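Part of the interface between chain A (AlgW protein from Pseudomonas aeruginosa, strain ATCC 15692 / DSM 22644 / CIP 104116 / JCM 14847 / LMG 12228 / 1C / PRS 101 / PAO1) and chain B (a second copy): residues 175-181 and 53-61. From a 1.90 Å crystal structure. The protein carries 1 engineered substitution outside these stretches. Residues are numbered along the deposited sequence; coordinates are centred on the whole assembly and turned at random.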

# COMPACT_ATOMS: atom_id res chain seq x y z
N ILE A 175 -14.00 -17.16 6.66
CA ILE A 175 -13.57 -16.11 5.75
C ILE A 175 -13.12 -16.75 4.45
O ILE A 175 -12.67 -17.89 4.42
N ARG A 176 -13.26 -16.00 3.36
CA ARG A 176 -12.76 -16.40 2.05
C ARG A 176 -11.77 -15.35 1.58
O ARG A 176 -11.94 -14.16 1.88
N THR A 177 -10.76 -15.80 0.83
CA THR A 177 -9.87 -14.90 0.11
C THR A 177 -10.66 -13.99 -0.83
O THR A 177 -11.52 -14.45 -1.58
N GLY A 178 -10.37 -12.70 -0.78
CA GLY A 178 -11.14 -11.73 -1.51
C GLY A 178 -12.14 -10.97 -0.67
O GLY A 178 -12.63 -9.93 -1.11
N ASP A 179 -12.50 -11.48 0.50
CA ASP A 179 -13.34 -10.71 1.43
C ASP A 179 -12.59 -9.44 1.86
O ASP A 179 -11.37 -9.45 2.02
N VAL A 180 -13.35 -8.37 2.12
CA VAL A 180 -12.74 -7.13 2.61
C VAL A 180 -12.44 -7.25 4.11
O VAL A 180 -13.23 -7.83 4.85
N CYS A 181 -11.31 -6.71 4.55
CA CYS A 181 -11.03 -6.64 5.99
C CYS A 181 -10.41 -5.30 6.36
O CYS A 181 -9.90 -4.55 5.51
N VAL B 53 -17.95 -5.25 0.99
CA VAL B 53 -18.41 -6.12 -0.10
C VAL B 53 -17.49 -7.34 -0.11
O VAL B 53 -16.76 -7.55 0.86
N SER B 54 -17.54 -8.21 -1.12
CA SER B 54 -16.54 -9.27 -1.19
C SER B 54 -16.15 -9.52 -2.64
O SER B 54 -16.98 -9.46 -3.54
N TYR B 55 -14.87 -9.81 -2.85
CA TYR B 55 -14.35 -10.23 -4.14
C TYR B 55 -14.07 -11.72 -4.17
O TYR B 55 -13.40 -12.21 -5.08
N ALA B 56 -14.61 -12.47 -3.20
CA ALA B 56 -14.33 -13.90 -3.10
C ALA B 56 -14.71 -14.65 -4.38
O ALA B 56 -13.94 -15.49 -4.85
N ASN B 57 -15.88 -14.34 -4.95
CA ASN B 57 -16.32 -15.03 -6.17
C ASN B 57 -15.38 -14.76 -7.32
O ASN B 57 -14.99 -15.68 -8.04
N ALA B 58 -14.97 -13.50 -7.49
CA ALA B 58 -13.96 -13.19 -8.51
C ALA B 58 -12.67 -13.98 -8.28
O ALA B 58 -12.09 -14.52 -9.22
N VAL B 59 -12.22 -14.09 -7.02
CA VAL B 59 -11.01 -14.87 -6.75
C VAL B 59 -11.23 -16.34 -7.08
O VAL B 59 -10.41 -16.98 -7.74
N SER B 60 -12.35 -16.89 -6.62
CA SER B 60 -12.68 -18.28 -6.92
C SER B 60 -12.63 -18.54 -8.42
O SER B 60 -12.17 -19.60 -8.86
N ARG B 61 -13.05 -17.57 -9.21
CA ARG B 61 -13.10 -17.73 -10.64
C ARG B 61 -11.71 -17.75 -11.26
O ARG B 61 -11.40 -18.62 -12.08

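Side-chain packing where a type II turn of chain A, Arg A176 to Asp A179, meets the start of a chain B helix. The shortest polar contact joins Ser B54 to Asp A179: Ser B54 OG donates to Asp A179 OD1 at 2.5 Å, a very short hydrogen bond. The CA-to-CB bond of Asp A179 points away from chain B, but its m rotamer (chi1 -75°) brings the carboxylate back within reach. Its other oxygen, OD2, accepts from Arg A176 N at 2.9 Å, so one side chain both braces the turn and holds the partner. Ser B54, in the t rotamer, is likewise used twice, since its OG also accepts from Ala B56 N at 3.0 Å, at the first turn of the helix. The backbones of the same two residues, Asp A179 and Ser B54, form a single beta bridge, and Tyr B55 N, at the N-cap position, donates to Gly A178 O at 2.8 Å.

Arg A176 points toward chain B and extends along the helix with chi1 m, chi2 t and chi3 p. Its NH2 donates to Ser B60 OG at 2.9 Å; Ser B60 (m) lies near the plane of the guanidinium, at its edge, as does the end of Asn B57 (m). One face of the guanidinium is covered by the methyl of Ala B56, with Arg A176 CZ 3.4 Å from Ala B56 CB. Water 1 bridges the two chains nearby, donating to Thr A177 O at 2.9 Å and to Ala B56 O at 2.8 Å, and accepting a weak hydrogen bond from Ser B60 OG at 3.3 Å. Thr A177 O also receives a CA-H...O contact from Ala B56 CA at 3.2 Å, a sign of how closely turn and helix approach.

Gly A178 makes that approach possible. A CB there would point toward chain B and lie 2.8 Å from both Tyr B55 C and Ala B56 N, and at these backbone angles (101°/-19°) it would also be jammed against the carbonyl O of Thr A177, which by itself calls for glycine. Val B59 (t) points toward the turn, its CG2 4.0 Å from Gly A178 CA and its CG1 3.8 Å from CG2 of Thr A177 (m), whose CA-to-CB bond runs sideways.

Farther along, Val A180 (t) points toward chain B, where its CG2 lies 4.1 Å from Tyr B55 CE2, 3.5 Å from Val B53 O and 4.4 Å from Val B53 CG1. Tyr B55 (m) leaves its CA sideways, whereas the CA-to-CB bond of Val B53 (p) points away.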

# COMPACT_ATOMS: atom_id res chain seq x y z
CB ILE A 175 -12.44 -15.23 6.34
CG1 ILE A 175 -11.13 -16.01 6.40
CG2 ILE A 175 -12.85 -14.63 7.68
CD1 ILE A 175 -9.98 -15.27 7.08
CB ARG A 176 -13.88 -16.53 1.01
CG ARG A 176 -14.97 -17.56 1.28
CD ARG A 176 -16.14 -17.42 0.29
NE ARG A 176 -15.81 -17.86 -1.08
CZ ARG A 176 -16.52 -17.55 -2.16
NH1 ARG A 176 -17.63 -16.82 -2.05
NH2 ARG A 176 -16.14 -17.97 -3.35
CB THR A 177 -8.84 -15.72 -0.67
OG1 THR A 177 -8.01 -16.39 0.27
CG2 THR A 177 -7.97 -14.85 -1.60
CB ASP A 179 -13.66 -11.52 2.68
CG ASP A 179 -14.72 -12.63 2.47
OD1 ASP A 179 -15.48 -12.62 1.46
OD2 ASP A 179 -14.79 -13.51 3.35
CB VAL A 180 -13.67 -5.94 2.32
CG1 VAL A 180 -13.21 -4.66 3.06
CG2 VAL A 180 -13.76 -5.70 0.86
CB CYS A 181 -10.11 -7.77 6.47
SG CYS A 181 -8.58 -7.83 5.49
CB VAL B 53 -18.45 -5.34 -1.47
CG1 VAL B 53 -17.06 -5.10 -2.05
CG2 VAL B 53 -19.36 -6.03 -2.47
CB SER B 54 -17.04 -10.59 -0.57
OG SER B 54 -16.08 -11.63 -0.72
CB TYR B 55 -13.12 -9.40 -4.49
CG TYR B 55 -13.46 -7.91 -4.42
CD1 TYR B 55 -14.17 -7.29 -5.47
CD2 TYR B 55 -13.13 -7.12 -3.31
CE1 TYR B 55 -14.51 -5.99 -5.42
CE2 TYR B 55 -13.48 -5.78 -3.26
CZ TYR B 55 -14.16 -5.22 -4.33
OH TYR B 55 -14.54 -3.92 -4.32
CB ALA B 56 -15.08 -14.48 -1.90
CB ASN B 57 -17.76 -14.62 -6.51
CG ASN B 57 -18.75 -15.21 -5.55
OD1 ASN B 57 -19.90 -14.77 -5.44
ND2 ASN B 57 -18.33 -16.22 -4.85
CB ALA B 58 -13.70 -11.68 -8.55
CB VAL B 59 -10.55 -14.71 -5.28
CG1 VAL B 59 -9.54 -15.86 -4.89
CG2 VAL B 59 -9.99 -13.30 -4.97
CB SER B 60 -14.04 -18.63 -6.34
OG SER B 60 -13.91 -18.95 -4.96
CB ARG B 61 -13.93 -16.58 -11.22
CG ARG B 61 -14.60 -16.90 -12.53
CD ARG B 61 -15.67 -15.88 -12.86
NE ARG B 61 -15.97 -15.90 -14.29
CZ ARG B 61 -16.22 -14.81 -15.02
NH1 ARG B 61 -16.48 -14.93 -16.31
NH2 ARG B 61 -16.23 -13.61 -14.45
O HOH W 1 -12.64 -16.84 -2.75